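Local coordinates for protein ATP-dependent DNA helicase uvsW (Enterobacteria phage T4, PDB 1RIF) that couples ATP hydrolysis to unwinding of duplex DNA in the 3'-5' direction and drives branch migration of Holliday junctions during phage recombination and repair, at residues S20-L25 / R52-N57. The protein carries 1 engineered substitution. Numbering follows the deposited sequence.
Sequences STFHEL and RLLDYN
Phe22 is the main side chain that helix 19-28 sends to the loop 52-57, and no hydrogen bond joins residues 20-25 to residues 52-57. With CG anti to the backbone N (chi1 173°), its ring extends from the helix so that its far end meets the loop backbone. There the ring edge faces the carbonyl of Asp55, with Asp55 O near the ring plane and 3.3 Å from Phe22 CZ, while the same CZ sits 3.6 Å from Tyr56 CA. Phe22 CE1 touches Leu54 CD1 at 3.8 Å, the two side chains crossing obliquely. Across the ring tip, Phe22 CE2 comes within 3.7 Å of Tyr56 CD2, and here the side chains cross at about a right angle. The ring end thus reaches into the angle between the buried Leu54 and the exposed Tyr56. Nearly one turn further on, Leu25 contributes the root of its side chain: Leu25 CB is 3.6 Å from Leu54 CD1, a methyl that therefore bridges both helix residues. The loop is braced from within by Asp55, whose OD2 accepts a bond from Asn57 ND2 (3.1 Å) arriving above the carboxylate plane, while OD1 takes the backbone N of Leu59 and, weakly, that of Asn57. Nearby, Arg52 forms a salt bridge with Asp27 of the same helix. The contact lies in the N-terminal region of this UvsW fragment, away from the ATP-binding motifs; it fastens helix 19-28, which also packs on helix 68-74 through Leu25 and Phe71, to the connection between strands 50-52 and 59-61.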
ATOM      1  N   SER A  20      26.515  14.916  -5.961  1.00 39.98           N
ATOM      2  CA  SER A  20      27.312  13.701  -6.024  1.00 38.59           C
ATOM      3  C   SER A  20      26.621  12.542  -5.315  1.00 38.28           C
ATOM      4  O   SER A  20      26.561  11.426  -5.839  1.00 38.51           O
ATOM      5  CB  SER A  20      28.673  13.937  -5.373  1.00 38.74           C
ATOM      6  OG  SER A  20      28.515  14.242  -3.997  1.00 39.41           O
ATOM      7  N   THR A  21      26.108  12.806  -4.117  1.00 36.12           N
ATOM      8  CA  THR A  21      25.448  11.761  -3.351  1.00 35.67           C
ATOM      9  C   THR A  21      24.119  11.416  -4.018  1.00 34.59           C
ATOM     10  O   THR A  21      23.655  10.275  -3.951  1.00 34.74           O
ATOM     11  CB  THR A  21      25.200  12.201  -1.889  1.00 35.92           C
ATOM     12  OG1 THR A  21      23.980  12.942  -1.811  1.00 38.79           O
ATOM     13  CG2 THR A  21      26.345  13.074  -1.393  1.00 34.14           C
ATOM     14  N   PHE A  22      23.520  12.407  -4.674  1.00 32.44           N
ATOM     15  CA  PHE A  22      22.254  12.206  -5.364  1.00 31.73           C
ATOM     16  C   PHE A  22      22.382  11.138  -6.443  1.00 31.24           C
ATOM     17  O   PHE A  22      21.514  10.276  -6.591  1.00 30.52           O
ATOM     18  CB  PHE A  22      21.776  13.498  -6.016  1.00 31.48           C
ATOM     19  CG  PHE A  22      20.562  13.312  -6.882  1.00 32.92           C
ATOM     20  CD1 PHE A  22      19.321  13.033  -6.311  1.00 32.93           C
ATOM     21  CD2 PHE A  22      20.666  13.372  -8.267  1.00 32.76           C
ATOM     22  CE1 PHE A  22      18.203  12.816  -7.107  1.00 32.91           C
ATOM     23  CE2 PHE A  22      19.552  13.156  -9.073  1.00 33.57           C
ATOM     24  CZ  PHE A  22      18.317  12.877  -8.494  1.00 33.34           C
ATOM     25  N   HIS A  23      23.465  11.196  -7.202  1.00 31.12           N
ATOM     26  CA  HIS A  23      23.679  10.223  -8.258  1.00 31.66           C
ATOM     27  C   HIS A  23      23.954   8.845  -7.686  1.00 31.45           C
ATOM     28  O   HIS A  23      23.596   7.835  -8.289  1.00 31.65           O
ATOM     29  CB  HIS A  23      24.810  10.700  -9.165  1.00 32.45           C
ATOM     30  CG  HIS A  23      24.458  11.935  -9.933  1.00 34.47           C
ATOM     31  ND1 HIS A  23      25.400  12.831 -10.385  1.00 36.98           N
ATOM     32  CD2 HIS A  23      23.256  12.431 -10.312  1.00 34.77           C
ATOM     33  CE1 HIS A  23      24.795  13.826 -11.009  1.00 37.18           C
ATOM     34  NE2 HIS A  23      23.494  13.607 -10.978  1.00 36.00           N
ATOM     35  N   GLU A  24      24.573   8.800  -6.512  1.00 31.09           N
ATOM     36  CA  GLU A  24      24.851   7.524  -5.869  1.00 29.81           C
ATOM     37  C   GLU A  24      23.521   6.944  -5.421  1.00 27.82           C
ATOM     38  O   GLU A  24      23.254   5.758  -5.600  1.00 26.99           O
ATOM     39  CB  GLU A  24      25.761   7.736  -4.671  1.00 32.46           C
ATOM     40  CG  GLU A  24      27.073   8.397  -5.040  1.00 36.42           C
ATOM     41  CD  GLU A  24      27.964   8.610  -3.838  1.00 38.37           C
ATOM     42  OE1 GLU A  24      27.508   9.266  -2.875  1.00 39.04           O
ATOM     43  OE2 GLU A  24      29.116   8.120  -3.857  1.00 41.27           O
ATOM     44  N   LEU A  25      22.685   7.802  -4.843  1.00 27.43           N
ATOM     45  CA  LEU A  25      21.359   7.403  -4.375  1.00 26.15           C
ATOM     46  C   LEU A  25      20.460   6.981  -5.531  1.00 25.65           C
ATOM     47  O   LEU A  25      19.641   6.068  -5.399  1.00 24.59           O
ATOM     48  CB  LEU A  25      20.696   8.563  -3.636  1.00 26.49           C
ATOM     49  CG  LEU A  25      21.105   8.811  -2.185  1.00 26.68           C
ATOM     50  CD1 LEU A  25      20.622  10.185  -1.750  1.00 26.66           C
ATOM     51  CD2 LEU A  25      20.518   7.724  -1.301  1.00 26.59           C
ATOM     52  N   ARG A  52      14.266   3.791 -12.183  1.00 21.86           N
ATOM     53  CA  ARG A  52      14.758   4.658 -11.115  1.00 22.37           C
ATOM     54  C   ARG A  52      13.620   5.030 -10.147  1.00 22.89           C
ATOM     55  O   ARG A  52      12.699   5.767 -10.508  1.00 22.58           O
ATOM     56  CB  ARG A  52      15.359   5.940 -11.732  1.00 23.04           C
ATOM     57  CG  ARG A  52      16.875   5.941 -12.029  1.00 25.19           C
ATOM     58  CD  ARG A  52      17.334   4.734 -12.803  1.00 25.61           C
ATOM     59  NE  ARG A  52      18.593   4.916 -13.535  1.00 25.20           N
ATOM     60  CZ  ARG A  52      19.814   5.056 -13.005  1.00 25.91           C
ATOM     61  NH1 ARG A  52      20.016   5.057 -11.693  1.00 23.03           N
ATOM     62  NH2 ARG A  52      20.862   5.155 -13.811  1.00 26.69           N
ATOM     63  N   LEU A  53      13.671   4.514  -8.924  1.00 21.92           N
ATOM     64  CA  LEU A  53      12.638   4.843  -7.942  1.00 23.78           C
ATOM     65  C   LEU A  53      12.903   6.235  -7.344  1.00 23.17           C
ATOM     66  O   LEU A  53      12.011   6.858  -6.786  1.00 23.69           O
ATOM     67  CB  LEU A  53      12.575   3.764  -6.844  1.00 22.48           C
ATOM     68  CG  LEU A  53      12.113   2.395  -7.362  1.00 22.98           C
ATOM     69  CD1 LEU A  53      12.172   1.336  -6.279  1.00 22.46           C
ATOM     70  CD2 LEU A  53      10.693   2.535  -7.884  1.00 24.48           C
ATOM     71  N   LEU A  54      14.137   6.716  -7.470  1.00 24.48           N
ATOM     72  CA  LEU A  54      14.500   8.048  -6.985  1.00 24.27           C
ATOM     73  C   LEU A  54      14.565   8.935  -8.240  1.00 25.06           C
ATOM     74  O   LEU A  54      15.499   8.819  -9.028  1.00 24.32           O
ATOM     75  CB  LEU A  54      15.877   8.011  -6.310  1.00 24.67           C
ATOM     76  CG  LEU A  54      16.237   9.096  -5.292  1.00 25.58           C
ATOM     77  CD1 LEU A  54      17.691   9.471  -5.483  1.00 24.48           C
ATOM     78  CD2 LEU A  54      15.342  10.322  -5.446  1.00 28.33           C
ATOM     79  N   ASP A  55      13.577   9.802  -8.437  1.00 24.56           N
ATOM     80  CA  ASP A  55      13.572  10.651  -9.620  1.00 25.69           C
ATOM     81  C   ASP A  55      14.481  11.875  -9.455  1.00 25.81           C
ATOM     82  O   ASP A  55      15.120  12.058  -8.419  1.00 24.48           O
ATOM     83  CB  ASP A  55      12.135  11.086  -9.960  1.00 25.96           C
ATOM     84  CG  ASP A  55      11.537  12.040  -8.930  1.00 26.74           C
ATOM     85  OD1 ASP A  55      12.223  12.367  -7.943  1.00 28.93           O
ATOM     86  OD2 ASP A  55      10.376  12.471  -9.109  1.00 26.88           O
ATOM     87  N   TYR A  56      14.554  12.706 -10.487  1.00 26.73           N
ATOM     88  CA  TYR A  56      15.394  13.895 -10.416  1.00 28.55           C
ATOM     89  C   TYR A  56      14.781  14.966  -9.525  1.00 29.05           C
ATOM     90  O   TYR A  56      15.421  15.969  -9.217  1.00 30.50           O
ATOM     91  CB  TYR A  56      15.654  14.455 -11.816  1.00 28.45           C
ATOM     92  CG  TYR A  56      16.604  13.607 -12.625  1.00 26.69           C
ATOM     93  CD1 TYR A  56      16.135  12.776 -13.641  1.00 26.28           C
ATOM     94  CD2 TYR A  56      17.974  13.628 -12.365  1.00 26.47           C
ATOM     95  CE1 TYR A  56      17.009  11.990 -14.384  1.00 27.29           C
ATOM     96  CE2 TYR A  56      18.857  12.847 -13.100  1.00 27.28           C
ATOM     97  CZ  TYR A  56      18.367  12.032 -14.109  1.00 25.61           C
ATOM     98  OH  TYR A  56      19.236  11.274 -14.852  1.00 27.10           O
ATOM     99  N   ASN A  57      13.536  14.751  -9.116  1.00 30.34           N
ATOM    100  CA  ASN A  57      12.865  15.684  -8.220  1.00 30.05           C
ATOM    101  C   ASN A  57      13.293  15.333  -6.800  1.00 28.92           C
ATOM    102  O   ASN A  57      12.811  15.918  -5.834  1.00 30.16           O
ATOM    103  CB  ASN A  57      11.348  15.561  -8.348  1.00 34.04           C
ATOM    104  CG  ASN A  57      10.826  16.126  -9.652  1.00 38.31           C
ATOM    105  OD1 ASN A  57      10.775  17.344  -9.838  1.00 39.71           O
ATOM    106  ND2 ASN A  57      10.438  15.241 -10.570  1.00 41.37           N
TER